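Local coordinates for 2L protein (PDB 3IT8) that adopts an MHC class I-like fold and, as a secreted poxvirus 2L-family protein, probably binds host tumour necrosis factor and keeps it from its receptors, at residues D[66-71]-D[149-154]; D[86-91]-D[110-115]; D[207-212]-D[284-289]; D[218-223]-D[274-279]. One frame throughout, in Å; residues are numbered along the deposited sequence.

Contact 1 of 4, residues D[66-71]-D[149-154]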
loop_
_atom_site.group_PDB
_atom_site.type_symbol
_atom_site.label_atom_id
_atom_site.label_comp_id
_atom_site.label_asym_id
_atom_site.label_seq_id
_atom_site.Cartn_x
_atom_site.Cartn_y
_atom_site.Cartn_z
ATOM N N PHE D 66 21.542 21.679 30.866
ATOM C CA PHE D 66 21.385 22.498 32.067
ATOM C C PHE D 66 21.973 23.905 31.987
ATOM O O PHE D 66 21.289 24.881 32.288
ATOM C CB PHE D 66 21.979 21.809 33.288
ATOM C CG PHE D 66 21.739 22.555 34.552
ATOM C CD1 PHE D 66 20.540 22.431 35.227
ATOM C CD2 PHE D 66 22.687 23.433 35.040
ATOM C CE1 PHE D 66 20.284 23.179 36.378
ATOM C CE2 PHE D 66 22.441 24.188 36.192
ATOM C CZ PHE D 66 21.238 24.058 36.860
ATOM N N ASN D 67 23.237 24.015 31.597
ATOM C CA ASN D 67 23.856 25.324 31.508
ATOM C C ASN D 67 23.029 26.207 30.597
ATOM O O ASN D 67 22.791 27.368 30.919
ATOM C CB ASN D 67 25.287 25.218 30.982
ATOM C CG ASN D 67 26.150 24.310 31.831
ATOM O OD1 ASN D 67 25.979 24.236 33.039
ATOM N ND2 ASN D 67 27.090 23.622 31.204
ATOM N N PHE D 68 22.573 25.659 29.469
ATOM C CA PHE D 68 21.765 26.440 28.533
ATOM C C PHE D 68 20.516 26.990 29.208
ATOM O O PHE D 68 20.269 28.196 29.192
ATOM C CB PHE D 68 21.347 25.600 27.338
ATOM C CG PHE D 68 20.269 26.234 26.511
ATOM C CD1 PHE D 68 20.585 27.156 25.524
ATOM C CD2 PHE D 68 18.918 25.931 26.745
ATOM C CE1 PHE D 68 19.591 27.774 24.774
ATOM C CE2 PHE D 68 17.910 26.545 26.002
ATOM C CZ PHE D 68 18.251 27.474 25.009
ATOM N N TRP D 69 19.730 26.101 29.804
ATOM C CA TRP D 69 18.503 26.511 30.463
ATOM C C TRP D 69 18.723 27.417 31.669
ATOM O O TRP D 69 18.057 28.445 31.823
ATOM C CB TRP D 69 17.693 25.278 30.871
ATOM C CG TRP D 69 17.066 24.581 29.701
ATOM C CD1 TRP D 69 17.326 23.313 29.253
ATOM C CD2 TRP D 69 16.099 25.135 28.793
ATOM N NE1 TRP D 69 16.587 23.045 28.126
ATOM C CE2 TRP D 69 15.823 24.144 27.820
ATOM C CE3 TRP D 69 15.438 26.376 28.708
ATOM C CZ2 TRP D 69 14.909 24.355 26.768
ATOM C CZ3 TRP D 69 14.531 26.585 27.663
ATOM C CH2 TRP D 69 14.278 25.575 26.709
ATOM N N TYR D 70 19.651 27.049 32.536
ATOM C CA TYR D 70 19.908 27.877 33.702
ATOM C C TYR D 70 20.128 29.322 33.273
ATOM O O TYR D 70 19.486 30.249 33.761
ATOM C CB TYR D 70 21.147 27.395 34.447
ATOM C CG TYR D 70 21.556 28.367 35.515
ATOM C CD1 TYR D 70 20.876 28.418 36.731
ATOM C CD2 TYR D 70 22.569 29.296 35.282
ATOM C CE1 TYR D 70 21.188 29.370 37.689
ATOM C CE2 TYR D 70 22.892 30.256 36.220
ATOM C CZ TYR D 70 22.193 30.290 37.428
ATOM O OH TYR D 70 22.472 31.245 38.380
ATOM N N SER D 71 21.055 29.501 32.347
ATOM C CA SER D 71 21.383 30.822 31.859
ATOM C C SER D 71 20.196 31.555 31.224
ATOM O O SER D 71 19.910 32.698 31.567
ATOM C CB SER D 71 22.528 30.716 30.861
ATOM O OG SER D 71 22.751 31.971 30.259
ATOM N N LYS D 149 15.690 29.750 18.581
ATOM C CA LYS D 149 15.910 28.556 17.788
ATOM C C LYS D 149 16.290 27.386 18.673
ATOM O O LYS D 149 15.884 26.249 18.420
ATOM C CB LYS D 149 16.986 28.799 16.717
ATOM C CG LYS D 149 16.638 29.920 15.730
ATOM C CD LYS D 149 15.204 29.786 15.180
ATOM C CE LYS D 149 14.701 31.089 14.552
ATOM N NZ LYS D 149 13.219 31.114 14.387
ATOM N N ASP D 150 17.058 27.657 19.721
ATOM C CA ASP D 150 17.463 26.589 20.622
ATOM C C ASP D 150 16.297 26.145 21.488
ATOM O O ASP D 150 16.170 24.958 21.801
ATOM C CB ASP D 150 18.632 27.036 21.496
ATOM C CG ASP D 150 19.927 27.138 20.718
ATOM O OD1 ASP D 150 20.267 26.164 20.014
ATOM O OD2 ASP D 150 20.606 28.183 20.812
ATOM N N VAL D 151 15.444 27.092 21.873
ATOM C CA VAL D 151 14.285 26.760 22.684
ATOM C C VAL D 151 13.431 25.799 21.881
ATOM O O VAL D 151 13.082 24.727 22.365
ATOM C CB VAL D 151 13.468 28.001 23.029
ATOM C CG1 VAL D 151 12.194 27.598 23.734
ATOM C CG2 VAL D 151 14.275 28.915 23.915
ATOM N N LYS D 152 13.112 26.176 20.643
ATOM C CA LYS D 152 12.300 25.333 19.768
ATOM C C LYS D 152 12.858 23.924 19.699
ATOM O O LYS D 152 12.139 22.939 19.831
ATOM C CB LYS D 152 12.263 25.897 18.350
ATOM C CG LYS D 152 11.237 26.973 18.102
ATOM C CD LYS D 152 11.345 27.438 16.662
ATOM C CE LYS D 152 10.292 28.469 16.337
ATOM N NZ LYS D 152 10.487 29.030 14.980
ATOM N N ALA D 153 14.156 23.838 19.481
ATOM C CA ALA D 153 14.821 22.554 19.367
ATOM C C ALA D 153 14.858 21.729 20.653
ATOM O O ALA D 153 14.484 20.554 20.646
ATOM C CB ALA D 153 16.231 22.772 18.844
ATOM N N TYR D 154 15.309 22.334 21.749
ATOM C CA TYR D 154 15.401 21.621 23.015
ATOM C C TYR D 154 14.059 21.331 23.651
ATOM O O TYR D 154 13.783 20.198 24.009
ATOM C CB TYR D 154 16.275 22.400 23.999
ATOM C CG TYR D 154 17.715 22.491 23.574
ATOM C CD1 TYR D 154 18.501 23.586 23.932
ATOM C CD2 TYR D 154 18.296 21.480 22.818
ATOM C CE1 TYR D 154 19.822 23.670 23.549
ATOM C CE2 TYR D 154 19.617 21.555 22.432
ATOM C CZ TYR D 154 20.374 22.649 22.800
ATOM O OH TYR D 154 21.691 22.712 22.426
#
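Asp150 and Tyr154, which both meet the ring of Phe68, are joined by a helical hydrogen bond from Tyr154 N to Asp150 O of 2.8 Å. No hydrogen bond crosses from 66-71 to 149-154, and the interface is aromatic and apolar. With CG anti to the backbone N (chi1 167°), the ring of Phe68 enters the gap between the helices and receives the edge of Tyr154 on one face. This is a T-shaped stack, its centroids 5.0 Å apart and its planes at 78°. Within this ring pair Tyr154 CD1 comes nearest, 3.7 Å from Phe68 CE2, above the Phe68 ring and displaced toward its rim. At the far end of the ring, Phe68 CE1 and CZ rest against the methylene of Asp150, CE1 lying 3.5 Å from CB. Trp69 works beside it: its CZ2 touches Tyr154 CB at 3.7 Å, while Val151 CG1 comes to the indole edge at CH2. Phe68 CE2 in turn sits over the centre of the Trp69 ring, which also meets Tyr7, so the two neighbouring aromatics pack on one another. The short axes pass 11.9 Å apart at a crossing angle of -125°, a wide separation that these large side chains span. Two helices lying across one antiparallel sheet form the platform characteristic of the MHC class I fold, here with aromatic side chains bridging between the helices.

Contact 2 of 4, residues D[86-91]-D[110-115]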
loop_
_atom_site.group_PDB
_atom_site.type_symbol
_atom_site.label_atom_id
_atom_site.label_comp_id
_atom_site.label_asym_id
_atom_site.label_seq_id
_atom_site.Cartn_x
_atom_site.Cartn_y
_atom_site.Cartn_z
ATOM N N THR D 86 5.062 41.983 38.138
ATOM C CA THR D 86 5.268 40.578 37.796
ATOM C C THR D 86 6.316 39.945 38.713
ATOM O O THR D 86 6.314 38.733 38.921
ATOM C CB THR D 86 5.754 40.424 36.337
ATOM O OG1 THR D 86 4.982 41.270 35.476
ATOM C CG2 THR D 86 5.601 38.981 35.881
ATOM N N LYS D 87 7.206 40.779 39.248
ATOM C CA LYS D 87 8.279 40.339 40.140
ATOM C C LYS D 87 7.973 39.001 40.811
ATOM O O LYS D 87 6.955 38.850 41.482
ATOM C CB LYS D 87 8.547 41.414 41.204
ATOM C CG LYS D 87 9.693 41.085 42.149
ATOM C CD LYS D 87 10.071 42.284 43.000
ATOM C CE LYS D 87 10.584 43.430 42.142
ATOM N NZ LYS D 87 10.949 44.613 42.966
ATOM N N THR D 88 8.862 38.031 40.624
ATOM C CA THR D 88 8.671 36.705 41.190
ATOM C C THR D 88 9.934 36.172 41.831
ATOM O O THR D 88 11.043 36.582 41.480
ATOM C CB THR D 88 8.244 35.697 40.112
ATOM O OG1 THR D 88 7.072 36.175 39.442
ATOM C CG2 THR D 88 7.944 34.352 40.735
ATOM N N THR D 89 9.746 35.241 42.757
ATOM C CA THR D 89 10.839 34.603 43.478
ATOM C C THR D 89 11.613 33.644 42.590
ATOM O O THR D 89 12.851 33.605 42.624
ATOM C CB THR D 89 10.317 33.773 44.633
ATOM O OG1 THR D 89 9.393 34.552 45.389
ATOM C CG2 THR D 89 11.459 33.323 45.519
ATOM N N SER D 90 10.875 32.862 41.801
ATOM C CA SER D 90 11.488 31.877 40.920
ATOM C C SER D 90 10.730 31.613 39.626
ATOM O O SER D 90 9.601 32.065 39.442
ATOM C CB SER D 90 11.642 30.559 41.666
ATOM O OG SER D 90 10.365 30.056 42.014
ATOM N N LEU D 91 11.378 30.847 38.749
ATOM C CA LEU D 91 10.847 30.475 37.445
ATOM C C LEU D 91 11.120 28.993 37.230
ATOM O O LEU D 91 12.184 28.489 37.583
ATOM C CB LEU D 91 11.541 31.293 36.360
ATOM C CG LEU D 91 10.902 31.250 34.979
ATOM C CD1 LEU D 91 9.467 31.738 35.078
ATOM C CD2 LEU D 91 11.687 32.140 34.026
ATOM N N VAL D 110 5.894 26.907 31.306
ATOM C CA VAL D 110 6.689 27.698 32.217
ATOM C C VAL D 110 5.780 28.228 33.299
ATOM O O VAL D 110 4.770 28.842 32.992
ATOM C CB VAL D 110 7.337 28.890 31.468
ATOM C CG1 VAL D 110 7.945 29.879 32.458
ATOM C CG2 VAL D 110 8.405 28.382 30.520
ATOM N N GLU D 111 6.113 27.967 34.559
ATOM C CA GLU D 111 5.322 28.500 35.659
ATOM C C GLU D 111 6.191 29.393 36.544
ATOM O O GLU D 111 7.420 29.316 36.530
ATOM C CB GLU D 111 4.672 27.396 36.485
ATOM C CG GLU D 111 5.616 26.376 37.012
ATOM C CD GLU D 111 4.906 25.328 37.842
ATOM O OE1 GLU D 111 3.782 24.920 37.452
ATOM O OE2 GLU D 111 5.481 24.903 38.877
ATOM N N THR D 112 5.520 30.250 37.301
ATOM C CA THR D 112 6.150 31.216 38.185
ATOM C C THR D 112 5.743 30.896 39.608
ATOM O O THR D 112 4.844 30.094 39.826
ATOM C CB THR D 112 5.682 32.633 37.774
ATOM O OG1 THR D 112 6.697 33.251 36.978
ATOM C CG2 THR D 112 5.354 33.488 38.961
ATOM N N ALA D 113 6.413 31.491 40.586
ATOM C CA ALA D 113 6.048 31.238 41.976
ATOM C C ALA D 113 4.596 31.699 42.184
ATOM O O ALA D 113 3.917 31.248 43.108
ATOM C CB ALA D 113 6.988 31.996 42.912
ATOM N N ASN D 114 4.130 32.586 41.302
ATOM C CA ASN D 114 2.776 33.128 41.361
ATOM C C ASN D 114 1.765 32.251 40.638
ATOM O O ASN D 114 0.558 32.471 40.752
ATOM C CB ASN D 114 2.735 34.529 40.760
ATOM C CG ASN D 114 3.750 35.448 41.382
ATOM O OD1 ASN D 114 3.835 35.560 42.610
ATOM N ND2 ASN D 114 4.532 36.119 40.542
ATOM N N GLY D 115 2.249 31.262 39.889
ATOM C CA GLY D 115 1.353 30.369 39.169
ATOM C C GLY D 115 1.711 30.169 37.710
ATOM O O GLY D 115 2.615 30.823 37.207
#
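The carboxamide of Asn114 is the flat group that reaches across, and it comes tip to tip with the hydroxyl of Thr88. Asn114 ND2 lies 2.8 Å from Thr88 OG1, but the angle is too poor for a hydrogen bond. The hydroxyl is instead directed into its own segment, where Thr88 OG1 donates to Thr86 O at 2.7 Å, nearly along the C=O axis (164°). That bond spans two residues of the loop and probably helps hold Thr88 in its rotation, with CG2 anti to the backbone N and against Ala113 CB. Further along, the chain enters the hairpin of strands 90-100 and 103-112, part of the large antiparallel sheet of the MHC-like domain. Leu91 and Thr112 form a non-hydrogen-bonded antiparallel pair, their CA atoms 4.8 Å apart and their side chains on the same face. Beyond it the pairing frays, with only a weak bond from Ala113 N to Ser90 O (3.4 Å, 140°). The second strand then reverses through a type I turn from Thr112 to Gly115, closed by Gly115 N to Thr112 O (2.8 Å) and by Thr112 N to Gly115 O. Leu91 CD1 meets Val110 CG1 at 3.6 Å, the two side chains crossing at a slant. Met73 and Thr76 of helix 61-82 cover Leu91, and Met140 touches both Leu91 and Val110. Glu111 points away, its OE1 bonded to Tyr243 OH.

Contact 3 of 4, residues D[207-212]-D[284-289]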
loop_
_atom_site.group_PDB
_atom_site.type_symbol
_atom_site.label_atom_id
_atom_site.label_comp_id
_atom_site.label_asym_id
_atom_site.label_seq_id
_atom_site.Cartn_x
_atom_site.Cartn_y
_atom_site.Cartn_z
ATOM N N PHE D 207 -2.942 2.386 44.401
ATOM C CA PHE D 207 -2.459 1.978 43.070
ATOM C C PHE D 207 -0.980 2.372 42.987
ATOM O O PHE D 207 -0.611 3.405 43.551
ATOM C CB PHE D 207 -3.260 2.713 42.003
ATOM C CG PHE D 207 -3.407 4.177 42.269
ATOM C CD1 PHE D 207 -2.411 5.072 41.886
ATOM C CD2 PHE D 207 -4.566 4.672 42.870
ATOM C CE1 PHE D 207 -2.567 6.451 42.084
ATOM C CE2 PHE D 207 -4.739 6.048 43.077
ATOM C CZ PHE D 207 -3.738 6.941 42.681
ATOM N N TYR D 208 -0.123 1.590 42.319
ATOM C CA TYR D 208 1.251 2.037 42.336
ATOM C C TYR D 208 1.649 3.150 41.423
ATOM O O TYR D 208 1.725 4.279 41.877
ATOM C CB TYR D 208 2.314 0.959 42.155
ATOM C CG TYR D 208 3.652 1.684 41.985
ATOM C CD1 TYR D 208 4.004 2.746 42.851
ATOM C CD2 TYR D 208 4.482 1.439 40.881
ATOM C CE1 TYR D 208 5.131 3.551 42.611
ATOM C CE2 TYR D 208 5.624 2.244 40.638
ATOM C CZ TYR D 208 5.933 3.296 41.508
ATOM O OH TYR D 208 7.041 4.081 41.273
ATOM N N PRO D 209 1.951 2.864 40.144
ATOM C CA PRO D 209 2.347 4.048 39.354
ATOM C C PRO D 209 1.353 5.143 39.737
ATOM O O PRO D 209 0.155 5.028 39.498
ATOM C CB PRO D 209 2.291 3.555 37.917
ATOM C CG PRO D 209 1.255 2.468 37.963
ATOM C CD PRO D 209 1.461 1.765 39.296
ATOM N N PRO D 210 1.847 6.194 40.415
ATOM C CA PRO D 210 1.072 7.340 40.911
ATOM C C PRO D 210 0.249 8.161 39.949
ATOM O O PRO D 210 -0.621 8.924 40.377
ATOM C CB PRO D 210 2.113 8.169 41.661
ATOM C CG PRO D 210 3.378 7.849 40.944
ATOM C CD PRO D 210 3.292 6.385 40.645
ATOM N N ASP D 211 0.512 8.013 38.656
ATOM C CA ASP D 211 -0.250 8.741 37.651
ATOM C C ASP D 211 -1.604 8.075 37.429
ATOM O O ASP D 211 -1.695 6.880 37.121
ATOM C CB ASP D 211 0.525 8.829 36.323
ATOM C CG ASP D 211 1.112 7.485 35.874
ATOM O OD1 ASP D 211 1.894 6.876 36.642
ATOM O OD2 ASP D 211 0.805 7.048 34.741
ATOM N N VAL D 212 -2.662 8.853 37.608
ATOM C CA VAL D 212 -4.012 8.357 37.414
ATOM C C VAL D 212 -4.811 9.480 36.826
ATOM O O VAL D 212 -4.624 10.638 37.183
ATOM C CB VAL D 212 -4.677 7.925 38.740
ATOM C CG1 VAL D 212 -6.178 7.889 38.582
ATOM C CG2 VAL D 212 -4.203 6.550 39.118
ATOM N N PHE D 284 -8.355 5.780 34.311
ATOM C CA PHE D 284 -7.218 5.419 33.470
ATOM C C PHE D 284 -5.980 5.214 34.322
ATOM O O PHE D 284 -5.517 6.131 34.991
ATOM C CB PHE D 284 -6.951 6.499 32.438
ATOM C CG PHE D 284 -8.063 6.681 31.464
ATOM C CD1 PHE D 284 -9.109 7.549 31.741
ATOM C CD2 PHE D 284 -8.066 5.985 30.254
ATOM C CE1 PHE D 284 -10.146 7.726 30.824
ATOM C CE2 PHE D 284 -9.104 6.153 29.323
ATOM C CZ PHE D 284 -10.144 7.026 29.610
ATOM N N HIS D 285 -5.450 3.999 34.296
ATOM C CA HIS D 285 -4.259 3.660 35.061
ATOM C C HIS D 285 -3.486 2.537 34.358
ATOM O O HIS D 285 -4.047 1.828 33.529
ATOM C CB HIS D 285 -4.664 3.216 36.455
ATOM C CG HIS D 285 -3.508 2.882 37.333
ATOM N ND1 HIS D 285 -2.755 3.842 37.966
ATOM C CD2 HIS D 285 -2.951 1.693 37.654
ATOM C CE1 HIS D 285 -1.782 3.260 38.641
ATOM N NE2 HIS D 285 -1.876 1.956 38.468
ATOM N N ASP D 286 -2.205 2.379 34.683
ATOM C CA ASP D 286 -1.389 1.342 34.051
ATOM C C ASP D 286 -2.015 -0.039 34.194
ATOM O O ASP D 286 -2.076 -0.806 33.234
ATOM C CB ASP D 286 0.028 1.368 34.622
ATOM C CG ASP D 286 0.916 2.387 33.922
ATOM O OD1 ASP D 286 0.361 3.327 33.305
ATOM O OD2 ASP D 286 2.163 2.246 33.993
ATOM N N THR D 287 -2.471 -0.364 35.394
ATOM C CA THR D 287 -3.152 -1.631 35.617
ATOM C C THR D 287 -4.543 -1.262 35.116
ATOM O O THR D 287 -4.951 -0.122 35.284
ATOM C CB THR D 287 -3.172 -1.981 37.119
ATOM O OG1 THR D 287 -3.928 -1.007 37.846
ATOM C CG2 THR D 287 -1.740 -1.989 37.667
ATOM N N LEU D 288 -5.268 -2.186 34.500
ATOM C CA LEU D 288 -6.594 -1.862 33.935
ATOM C C LEU D 288 -6.558 -0.662 32.983
ATOM O O LEU D 288 -6.980 0.422 33.351
ATOM C CB LEU D 288 -7.658 -1.613 35.039
ATOM C CG LEU D 288 -7.840 -0.596 36.208
ATOM C CD1 LEU D 288 -6.825 -0.877 37.277
ATOM C CD2 LEU D 288 -7.781 0.848 35.768
ATOM N N GLU D 289 -6.062 -0.860 31.760
ATOM C CA GLU D 289 -5.958 0.216 30.760
ATOM C C GLU D 289 -7.010 1.328 30.905
ATOM O O GLU D 289 -6.690 2.514 30.850
ATOM C CB GLU D 289 -6.006 -0.372 29.347
ATOM C CG GLU D 289 -4.815 -1.265 29.011
ATOM C CD GLU D 289 -4.812 -1.723 27.557
ATOM O OE1 GLU D 289 -5.795 -2.368 27.129
ATOM O OE2 GLU D 289 -3.825 -1.438 26.841
HETATM O O HOH W 1 -0.698 4.893 35.587
#
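Phe207 starts the contact by laying its CB over one face of the His285 ring, a CH-pi contact with CB 4.0 Å from the ring centroid and 27° off the normal. Its own ring stands obliquely to the imidazole, the planes at 62°. Two residues on, the pyrrolidine of Pro209 crosses His285 at about a right angle, with CG and CD against CE1 and NE2, and CG also packs on Asp286 CB at 3.7 Å. Asp211 supplies the polar part. Its carbonyl O accepts a weak bond from His285 ND1 (3.3 Å, 137°) and lies 2.7 Å from a water. That water accepts from Asp286 N at 3.1 Å and is also near Asp211 OD2; with more acceptors in reach than protons, it cannot serve every one at once. Val212 closes the row, CG2 resting beside His285 ND1 and over a face of the Phe207 ring. Both loops belong to the Ig-like part, yet the partners of the acids lie in the other domain: Asp211 OD2 bonds Thr100 OG1 and Ile1 N, and Asp286 OD2 also bonds Ile1 N. Asp211 OD2 and Asp286 OD1 approach to 4.0 Å, an approach of like charges that the amino end of the chain, presumably protonated, would offset while tying the Ig-like loops to the N-terminal platform.

Contact 4 of 4, residues D[218-223]-D[274-279]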
loop_
_atom_site.group_PDB
_atom_site.type_symbol
_atom_site.label_atom_id
_atom_site.label_comp_id
_atom_site.label_asym_id
_atom_site.label_seq_id
_atom_site.Cartn_x
_atom_site.Cartn_y
_atom_site.Cartn_z
ATOM N N GLU D 218 -21.333 10.826 30.682
ATOM C CA GLU D 218 -22.735 10.489 30.877
ATOM C C GLU D 218 -22.950 9.054 30.400
ATOM O O GLU D 218 -22.509 8.689 29.309
ATOM C CB GLU D 218 -23.617 11.477 30.120
ATOM C CG GLU D 218 -23.741 12.803 30.848
ATOM C CD GLU D 218 -24.390 13.885 30.012
ATOM O OE1 GLU D 218 -25.454 13.622 29.411
ATOM O OE2 GLU D 218 -23.838 15.006 29.964
ATOM N N SER D 219 -23.613 8.242 31.222
ATOM C CA SER D 219 -23.849 6.832 30.901
ATOM C C SER D 219 -24.558 6.535 29.578
ATOM O O SER D 219 -24.413 5.438 29.027
ATOM C CB SER D 219 -24.614 6.161 32.039
ATOM O OG SER D 219 -25.850 6.807 32.251
ATOM N N GLU D 220 -25.330 7.494 29.073
ATOM C CA GLU D 220 -26.034 7.296 27.810
ATOM C C GLU D 220 -25.045 6.911 26.706
ATOM O O GLU D 220 -25.326 6.056 25.867
ATOM C CB GLU D 220 -26.773 8.570 27.405
ATOM C CG GLU D 220 -25.867 9.773 27.256
ATOM C CD GLU D 220 -26.539 10.931 26.545
ATOM O OE1 GLU D 220 -26.911 10.757 25.364
ATOM O OE2 GLU D 220 -26.691 12.013 27.161
ATOM N N HIS D 221 -23.879 7.541 26.730
ATOM C CA HIS D 221 -22.850 7.295 25.732
ATOM C C HIS D 221 -22.269 5.891 25.704
ATOM O O HIS D 221 -21.510 5.553 24.797
ATOM C CB HIS D 221 -21.727 8.301 25.905
ATOM C CG HIS D 221 -22.166 9.711 25.706
ATOM N ND1 HIS D 221 -22.799 10.130 24.555
ATOM C CD2 HIS D 221 -22.065 10.802 26.502
ATOM C CE1 HIS D 221 -23.067 11.420 24.651
ATOM N NE2 HIS D 221 -22.632 11.852 25.823
ATOM N N PHE D 222 -22.602 5.069 26.687
ATOM C CA PHE D 222 -22.078 3.714 26.683
ATOM C C PHE D 222 -23.081 2.727 26.103
ATOM O O PHE D 222 -22.882 1.511 26.175
ATOM C CB PHE D 222 -21.657 3.297 28.090
ATOM C CG PHE D 222 -20.405 3.967 28.550
ATOM C CD1 PHE D 222 -20.439 5.252 29.083
ATOM C CD2 PHE D 222 -19.173 3.348 28.379
ATOM C CE1 PHE D 222 -19.267 5.910 29.432
ATOM C CE2 PHE D 222 -18.001 3.995 28.720
ATOM C CZ PHE D 222 -18.049 5.282 29.249
ATOM N N LYS D 223 -24.147 3.263 25.509
ATOM C CA LYS D 223 -25.202 2.459 24.905
ATOM C C LYS D 223 -25.367 1.060 25.511
ATOM O O LYS D 223 -25.314 0.064 24.795
ATOM C CB LYS D 223 -24.968 2.331 23.396
ATOM C CG LYS D 223 -25.419 3.525 22.567
ATOM C CD LYS D 223 -24.554 4.755 22.787
ATOM C CE LYS D 223 -24.983 5.908 21.866
ATOM N NZ LYS D 223 -24.189 7.159 22.083
ATOM N N LYS D 274 -27.718 20.111 34.625
ATOM C CA LYS D 274 -27.431 20.420 33.225
ATOM C C LYS D 274 -27.392 19.155 32.370
ATOM O O LYS D 274 -27.875 19.142 31.237
ATOM C CB LYS D 274 -26.084 21.134 33.110
ATOM C CG LYS D 274 -25.920 22.323 34.033
ATOM C CD LYS D 274 -24.508 22.864 33.949
ATOM C CE LYS D 274 -24.275 23.964 34.963
ATOM N NZ LYS D 274 -22.876 24.465 34.898
ATOM N N MET D 275 -26.807 18.095 32.923
ATOM C CA MET D 275 -26.673 16.819 32.229
ATOM C C MET D 275 -28.004 16.133 31.952
ATOM O O MET D 275 -29.060 16.765 31.985
ATOM C CB MET D 275 -25.775 15.881 33.033
ATOM C CG MET D 275 -26.184 15.733 34.483
ATOM S SD MET D 275 -25.075 14.640 35.370
ATOM C CE MET D 275 -23.679 15.730 35.669
ATOM N N SER D 276 -27.944 14.831 31.680
ATOM C CA SER D 276 -29.143 14.058 31.386
ATOM C C SER D 276 -28.891 12.552 31.345
ATOM O O SER D 276 -29.555 11.837 30.594
ATOM C CB SER D 276 -29.731 14.501 30.043
ATOM O OG SER D 276 -28.822 14.246 28.982
ATOM N N SER D 277 -27.940 12.071 32.144
ATOM C CA SER D 277 -27.629 10.640 32.171
ATOM C C SER D 277 -26.869 10.217 33.417
ATOM O O SER D 277 -26.688 9.027 33.666
ATOM C CB SER D 277 -26.796 10.245 30.945
ATOM O OG SER D 277 -27.523 10.403 29.746
ATOM N N GLN D 278 -26.429 11.188 34.200
ATOM C CA GLN D 278 -25.655 10.897 35.400
ATOM C C GLN D 278 -24.341 10.282 34.955
ATOM O O GLN D 278 -24.308 9.160 34.450
ATOM C CB GLN D 278 -26.377 9.920 36.321
ATOM C CG GLN D 278 -25.593 9.653 37.588
ATOM C CD GLN D 278 -26.243 8.624 38.476
ATOM O OE1 GLN D 278 -26.300 7.440 38.139
ATOM N NE2 GLN D 278 -26.743 9.069 39.622
ATOM N N PRO D 279 -23.233 11.008 35.155
ATOM C CA PRO D 279 -21.933 10.492 34.746
ATOM C C PRO D 279 -21.549 9.186 35.414
ATOM O O PRO D 279 -22.062 8.824 36.479
ATOM C CB PRO D 279 -20.988 11.626 35.118
ATOM C CG PRO D 279 -21.600 12.142 36.364
ATOM C CD PRO D 279 -23.066 12.207 35.993
#
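Ser219 OG donates to Ser277 O at 2.8 Å. The hydroxyl, set between the backbone N and the carbonyl carbon of its own residue, approaches 30° out of the Ser277 carbonyl plane. Beside it, Ser219 N points at Gln278 O along a nearly straight but long and weak bond (3.4 Å, 165°). The two backbones come together at Glu218 and Pro279, an antiparallel non-hydrogen-bonded pair with CA atoms 4.0 Å apart and side chains diverging. Glu218, extended beyond CG, crosses Met275 at a slant and reaches 275-277: its CB packs on Ser277 CB at 3.5 Å, OE2 lies against Met275 CB, and OE1 takes a weak bond from Ser276 OG. Glu220, two residues on in the same turn of chain, leans in, its CB and CG against Ser277 OG. That hydroxyl is engaged within its own segment, donating to Ser276 O at 2.6 Å from above the carbonyl plane. The carboxylates of Glu218 and Glu220 are near each other, and some repulsion between them is possible. The 3-10 segment 219-222 carries Ser219 and Glu220 and is held by Phe222 N to Ser219 O (3.0 Å) and His221 N to Glu218 O, while Glu220 CG sits over the His221 ring. Trp237 covers Glu218 and Met275. Phe222 drops onto Ile217, Val280 and Val282, and Pro279 packs on Trp216 and on Leu200 of strand 198-207, so the contact finishes one end of paired strands 213-218 and 279-284 in the Ig-like sandwich.

The four contacts fall into two domains. Contacts 1 and 2 lie in the MHC-like N-terminal part, their centres 19 Å apart; contact 2 is nested within the loop that contact 1 closes, and helix 61-82 leads on to strand 90-100. Contacts 3 and 4 follow later in the chain, 24 Å apart between centres, at the two ends of neighbouring strands 213-218 and 279-284 of the Ig-like part, contact 4 nested inside contact 3. Contacts 1 and 4 are farthest apart, about 46 Å between centres. Contact 3 faces the platform and reaches its residues, whereas contact 4 lies at the distal end, giving an elongated molecule of platform and Ig-like domain.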